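Local structure of endonuclease IV (3AAM) at residues D169-Y174 and R215-A220; G177-E182 and G210-R215. The protein cleaves DNA at apurinic or apyrimidinic sites during base excision repair, using metal ions held in a TIM barrel. All coordinates share one frame; numbering follows the deposited sequence.

How the contacts relate
Strand 165-169 of the barrel runs into helix 170-176, where the first half of contact 1 lies. The chain passes through the loop 177-182, helix 184-194 and strand 202-208 before reaching the loop 210-215, which closes contact 2 against 177-182. It continues into 215-220, so contact 1 closes a wider loop enclosing contact 2, with Arg-215 common to both. Contact 1 ties the start of the helix to strand 219-220 and the loop before it through the metal, and contact 2 joins the loop after the helix to the loop between strands 202-208 and 219-220. Probable backbone hydrogen bonds from Tyr-178 N to Ala-173 O and from Gly-213 N to Tyr-174 O couple the two.

Contact 1 of 2, residues D169-Y174 and R215-A220; sequences DTCHAY and RVDHHA. With MN (manganese (II) ion), chain B.
A metal site at the mouth of the TIM barrel joins the first turn of helix 170-176 to the segment leading into strand 219-220. Three side chains converge on the manganese ion, the two histidines each through one nitrogen (His-172 NE2 at 2.2 Å, His-219 NE2 at 2.3 Å) and Asp-217 through both carboxylate oxygens, OD1 at 2.4 Å and OD2 at 2.5 Å. The Asp-217 carboxylate stands almost perpendicular to the His-172 ring, at 85°, and the two imidazoles meet rim to rim with planes 49° apart. Histidine suits both places because its two nitrogens divide the work: ND1 of His-172 is bonded to Asn-140 O and ND1 of His-219 to Glu-248 O, fixing each ring's rotation and leaving NE2 for the metal. A water and one atom from outside the two segments also bind the ion.

Asp-169, a second-shell residue, is the helix N-cap. Its OD1 takes a nearly straight bond from His-172 N (2.9 Å, 166°), met from above the carboxylate plane, and a weak one from Cys-171 N. The same carboxylate lies nearly parallel to the His-172 ring, with CG over its centre, 3.4 Å above the plane, and its charge may polarise that imidazole. Cys-171, small enough for this close approach, points toward the other segment, its SG 3.8 Å from His-218 O and 3.9 Å from His-219 CD2.

Contact 2 of 2, residues G177-E182 and G210-R215; sequences GYDVAE and GGLGSR
Two flat groups of 177-182 each receive a methyl of Leu-212 on one face: CD1 lies over the peptide plane joining Gly-177 to Tyr-178, 3.5 Å from Gly-177 C, and CD2 lies over the carboxylate of Asp-179, 4.0 Å from OD2. The other face of that carboxylate is approached by Glu-182 N, which donates to OD1 at 2.9 Å from well above the plane. Tyr-178 points its CB away from the other loop; its ring stacks on that of Phe-152 and its OH bonds to Phe-152 N.

This is a meeting of two surface loops of the TIM barrel: a Schellman motif ending helix 170-176 and a type II beta turn, Gly-211 to Ser-214. Leucine suits the second position of that turn because, with CG anti to the backbone N (chi1 180°), its forked end reaches across to the other loop. Tyr-174 of the preceding helix also touches this side chain.

Glycine is needed at Gly-177, whose positive phi (127°) would jam a CB against the preceding carbonyl oxygen. Gly-213, at the third position of the turn, also has positive phi, which suits a glycine; its CA lies 3.7 Å from Gly-177 N, so the two backbones pack directly.

Asp-179 sits at the centre of an inverse gamma turn, and its OD1 accepts from the backbone N three residues on, an Asx motif just ahead of helix 184-194. An alanine here would remove the acceptor for Glu-182 N and the surface under CD2, and would probably loosen this bend. In the opposing turn Gly-211 O is doubly held, by Ser-214 N at 3.0 Å and by the Ser-214 hydroxyl, whose OG donates in the carbonyl plane to a lone pair at 2.7 Å.

Contact 1 of 2, residues D169-Y174 and R215-A220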
loop_
_atom_site.group_PDB
_atom_site.type_symbol
_atom_site.label_atom_id
_atom_site.label_comp_id
_atom_site.label_asym_id
_atom_site.label_seq_id
_atom_site.Cartn_x
_atom_site.Cartn_y
_atom_site.Cartn_z
ATOM N N ASP A 169 -7.308 -1.719 0.707
ATOM C CA ASP A 169 -6.888 -3.038 0.258
ATOM C C ASP A 169 -8.187 -3.819 0.094
ATOM O O ASP A 169 -8.921 -4.049 1.058
ATOM C CB ASP A 169 -5.973 -3.729 1.273
ATOM C CG ASP A 169 -5.465 -5.072 0.769
ATOM O OD1 ASP A 169 -6.306 -5.928 0.409
ATOM O OD2 ASP A 169 -4.232 -5.274 0.726
ATOM N N THR A 170 -8.485 -4.200 -1.142
ATOM C CA THR A 170 -9.708 -4.930 -1.447
ATOM C C THR A 170 -9.786 -6.324 -0.825
ATOM O O THR A 170 -10.877 -6.808 -0.514
ATOM C CB THR A 170 -9.878 -5.042 -2.959
ATOM O OG1 THR A 170 -8.625 -5.421 -3.541
ATOM C CG2 THR A 170 -10.318 -3.704 -3.544
ATOM N N CYS A 171 -8.641 -6.978 -0.656
ATOM C CA CYS A 171 -8.620 -8.307 -0.049
ATOM C C CYS A 171 -8.985 -8.151 1.417
ATOM O O CYS A 171 -9.831 -8.877 1.943
ATOM C CB CYS A 171 -7.226 -8.935 -0.167
ATOM S SG CYS A 171 -7.048 -10.535 0.678
ATOM N N HIS A 172 -8.343 -7.193 2.079
ATOM C CA HIS A 172 -8.615 -6.940 3.490
ATOM C C HIS A 172 -10.082 -6.586 3.703
ATOM O O HIS A 172 -10.721 -7.084 4.632
ATOM C CB HIS A 172 -7.750 -5.791 4.003
ATOM C CG HIS A 172 -6.283 -6.087 4.001
ATOM N ND1 HIS A 172 -5.342 -5.166 4.402
ATOM C CD2 HIS A 172 -5.594 -7.197 3.643
ATOM C CE1 HIS A 172 -4.136 -5.693 4.289
ATOM N NE2 HIS A 172 -4.261 -6.924 3.830
ATOM N N ALA A 173 -10.607 -5.725 2.836
ATOM C CA ALA A 173 -11.999 -5.296 2.934
ATOM C C ALA A 173 -12.943 -6.485 2.809
ATOM O O ALA A 173 -13.882 -6.629 3.592
ATOM C CB ALA A 173 -12.310 -4.262 1.852
ATOM N N TYR A 174 -12.680 -7.339 1.827
ATOM C CA TYR A 174 -13.513 -8.514 1.601
ATOM C C TYR A 174 -13.471 -9.412 2.833
ATOM O O TYR A 174 -14.507 -9.864 3.322
ATOM C CB TYR A 174 -13.010 -9.274 0.373
ATOM C CG TYR A 174 -13.961 -10.333 -0.138
ATOM C CD1 TYR A 174 -15.229 -9.989 -0.599
ATOM C CD2 TYR A 174 -13.589 -11.675 -0.170
ATOM C CE1 TYR A 174 -16.108 -10.956 -1.078
ATOM C CE2 TYR A 174 -14.460 -12.651 -0.648
ATOM C CZ TYR A 174 -15.718 -12.281 -1.099
ATOM O OH TYR A 174 -16.588 -13.237 -1.572
ATOM N N ARG A 215 -12.101 -13.087 7.697
ATOM C CA ARG A 215 -10.991 -12.554 8.482
ATOM C C ARG A 215 -9.654 -13.133 8.030
ATOM O O ARG A 215 -8.636 -12.956 8.695
ATOM C CB ARG A 215 -11.196 -12.829 9.977
ATOM C CG ARG A 215 -12.016 -11.774 10.717
ATOM C CD ARG A 215 -13.372 -11.528 10.082
ATOM N NE ARG A 215 -14.247 -10.747 10.956
ATOM C CZ ARG A 215 -14.003 -9.504 11.360
ATOM N NH1 ARG A 215 -12.903 -8.874 10.969
ATOM N NH2 ARG A 215 -14.862 -8.889 12.162
ATOM N N VAL A 216 -9.664 -13.825 6.897
ATOM C CA VAL A 216 -8.447 -14.409 6.348
ATOM C C VAL A 216 -7.788 -13.393 5.417
ATOM O O VAL A 216 -8.439 -12.844 4.529
ATOM C CB VAL A 216 -8.752 -15.702 5.554
ATOM C CG1 VAL A 216 -7.502 -16.180 4.830
ATOM C CG2 VAL A 216 -9.252 -16.785 6.501
ATOM N N ASP A 217 -6.503 -13.138 5.640
ATOM C CA ASP A 217 -5.740 -12.195 4.829
ATOM C C ASP A 217 -4.761 -12.993 3.978
ATOM O O ASP A 217 -3.624 -13.227 4.377
ATOM C CB ASP A 217 -4.977 -11.217 5.733
ATOM C CG ASP A 217 -4.160 -10.200 4.946
ATOM O OD1 ASP A 217 -4.279 -10.156 3.706
ATOM O OD2 ASP A 217 -3.398 -9.435 5.575
ATOM N N HIS A 218 -5.219 -13.403 2.800
ATOM C CA HIS A 218 -4.410 -14.200 1.886
ATOM C C HIS A 218 -4.639 -13.668 0.468
ATOM O O HIS A 218 -5.654 -13.968 -0.161
ATOM C CB HIS A 218 -4.848 -15.664 2.006
ATOM C CG HIS A 218 -3.946 -16.639 1.316
ATOM N ND1 HIS A 218 -4.100 -18.003 1.441
ATOM C CD2 HIS A 218 -2.887 -16.452 0.492
ATOM C CE1 HIS A 218 -3.175 -18.616 0.724
ATOM N NE2 HIS A 218 -2.426 -17.697 0.138
ATOM N N HIS A 219 -3.694 -12.876 -0.027
ATOM C CA HIS A 219 -3.810 -12.279 -1.358
ATOM C C HIS A 219 -3.800 -13.317 -2.474
ATOM O O HIS A 219 -3.191 -14.377 -2.347
ATOM C CB HIS A 219 -2.661 -11.305 -1.631
ATOM C CG HIS A 219 -2.461 -10.265 -0.573
ATOM N ND1 HIS A 219 -1.411 -9.372 -0.611
ATOM C CD2 HIS A 219 -3.149 -9.987 0.559
ATOM C CE1 HIS A 219 -1.460 -8.591 0.453
ATOM N NE2 HIS A 219 -2.505 -8.944 1.179
ATOM N N ALA A 220 -4.479 -12.985 -3.567
ATOM C CA ALA A 220 -4.537 -13.837 -4.744
ATOM C C ALA A 220 -4.374 -12.952 -5.976
ATOM O O ALA A 220 -4.747 -11.775 -5.955
ATOM C CB ALA A 220 -5.872 -14.571 -4.806
HETATM MN MN MN B . -2.662 -8.442 3.408
HETATM O O HOH W 1 -0.824 -10.125 3.714
#

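Contact 2 of 2, residues G177-E182 and G210-R215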
loop_
_atom_site.group_PDB
_atom_site.type_symbol
_atom_site.label_atom_id
_atom_site.label_comp_id
_atom_site.label_asym_id
_atom_site.label_seq_id
_atom_site.Cartn_x
_atom_site.Cartn_y
_atom_site.Cartn_z
ATOM N N GLY A 177 -15.612 -8.183 5.656
ATOM C CA GLY A 177 -17.059 -8.199 5.518
ATOM C C GLY A 177 -17.626 -7.290 4.440
ATOM O O GLY A 177 -18.839 -7.265 4.225
ATOM N N TYR A 178 -16.768 -6.528 3.771
ATOM C CA TYR A 178 -17.225 -5.645 2.700
ATOM C C TYR A 178 -17.303 -6.482 1.429
ATOM O O TYR A 178 -16.286 -6.982 0.948
ATOM C CB TYR A 178 -16.245 -4.488 2.513
ATOM C CG TYR A 178 -16.265 -3.472 3.637
ATOM C CD1 TYR A 178 -17.308 -2.552 3.752
ATOM C CD2 TYR A 178 -15.228 -3.410 4.564
ATOM C CE1 TYR A 178 -17.313 -1.587 4.763
ATOM C CE2 TYR A 178 -15.224 -2.452 5.580
ATOM C CZ TYR A 178 -16.267 -1.544 5.670
ATOM O OH TYR A 178 -16.254 -0.578 6.652
ATOM N N ASP A 179 -18.504 -6.628 0.880
ATOM C CA ASP A 179 -18.688 -7.451 -0.313
ATOM C C ASP A 179 -18.160 -6.836 -1.611
ATOM O O ASP A 179 -18.930 -6.375 -2.455
ATOM C CB ASP A 179 -20.167 -7.800 -0.487
ATOM C CG ASP A 179 -20.374 -9.018 -1.366
ATOM O OD1 ASP A 179 -19.425 -9.407 -2.077
ATOM O OD2 ASP A 179 -21.486 -9.585 -1.344
ATOM N N VAL A 180 -16.843 -6.856 -1.782
ATOM C CA VAL A 180 -16.229 -6.304 -2.986
ATOM C C VAL A 180 -16.560 -7.148 -4.218
ATOM O O VAL A 180 -16.594 -6.639 -5.340
ATOM C CB VAL A 180 -14.696 -6.232 -2.848
ATOM C CG1 VAL A 180 -14.098 -5.506 -4.050
ATOM C CG2 VAL A 180 -14.321 -5.531 -1.548
ATOM N N ALA A 181 -16.810 -8.435 -4.002
ATOM C CA ALA A 181 -17.124 -9.347 -5.096
ATOM C C ALA A 181 -18.457 -9.069 -5.780
ATOM O O ALA A 181 -18.529 -9.009 -7.011
ATOM C CB ALA A 181 -17.101 -10.788 -4.593
ATOM N N GLU A 182 -19.506 -8.899 -4.981
ATOM C CA GLU A 182 -20.848 -8.672 -5.509
ATOM C C GLU A 182 -21.344 -7.232 -5.468
ATOM O O GLU A 182 -22.295 -6.887 -6.169
ATOM C CB GLU A 182 -21.849 -9.554 -4.760
ATOM C CG GLU A 182 -21.535 -11.041 -4.818
ATOM C CD GLU A 182 -21.326 -11.528 -6.237
ATOM O OE1 GLU A 182 -22.180 -11.229 -7.099
ATOM O OE2 GLU A 182 -20.311 -12.210 -6.488
ATOM N N GLY A 210 -9.420 -15.965 0.933
ATOM C CA GLY A 210 -10.453 -16.112 1.943
ATOM C C GLY A 210 -11.803 -15.592 1.490
ATOM O O GLY A 210 -11.890 -14.742 0.601
ATOM N N GLY A 211 -12.863 -16.101 2.108
ATOM C CA GLY A 211 -14.204 -15.681 1.749
ATOM C C GLY A 211 -14.672 -14.426 2.460
ATOM O O GLY A 211 -13.981 -13.894 3.331
ATOM N N LEU A 212 -15.862 -13.964 2.089
ATOM C CA LEU A 212 -16.452 -12.763 2.665
ATOM C C LEU A 212 -16.550 -12.840 4.189
ATOM O O LEU A 212 -17.165 -13.755 4.735
ATOM C CB LEU A 212 -17.844 -12.534 2.066
ATOM C CG LEU A 212 -18.620 -11.311 2.564
ATOM C CD1 LEU A 212 -17.854 -10.044 2.229
ATOM C CD2 LEU A 212 -20.003 -11.286 1.921
ATOM N N GLY A 213 -15.936 -11.873 4.862
ATOM C CA GLY A 213 -15.959 -11.825 6.314
ATOM C C GLY A 213 -15.236 -12.958 7.023
ATOM O O GLY A 213 -15.447 -13.178 8.215
ATOM N N SER A 214 -14.372 -13.666 6.302
ATOM C CA SER A 214 -13.630 -14.788 6.876
ATOM C C SER A 214 -12.466 -14.365 7.766
ATOM O O SER A 214 -11.907 -15.189 8.498
ATOM C CB SER A 214 -13.095 -15.685 5.761
ATOM O OG SER A 214 -12.125 -15.003 4.986
ATOM N N ARG A 215 -12.101 -13.087 7.697
ATOM C CA ARG A 215 -10.991 -12.554 8.482
ATOM C C ARG A 215 -9.654 -13.133 8.030
ATOM O O ARG A 215 -8.636 -12.956 8.695
ATOM C CB ARG A 215 -11.196 -12.829 9.977
ATOM C CG ARG A 215 -12.016 -11.774 10.717
ATOM C CD ARG A 215 -13.372 -11.528 10.082
ATOM N NE ARG A 215 -14.247 -10.747 10.956
ATOM C CZ ARG A 215 -14.003 -9.504 11.360
ATOM N NH1 ARG A 215 -12.903 -8.874 10.969
ATOM N NH2 ARG A 215 -14.862 -8.889 12.162
#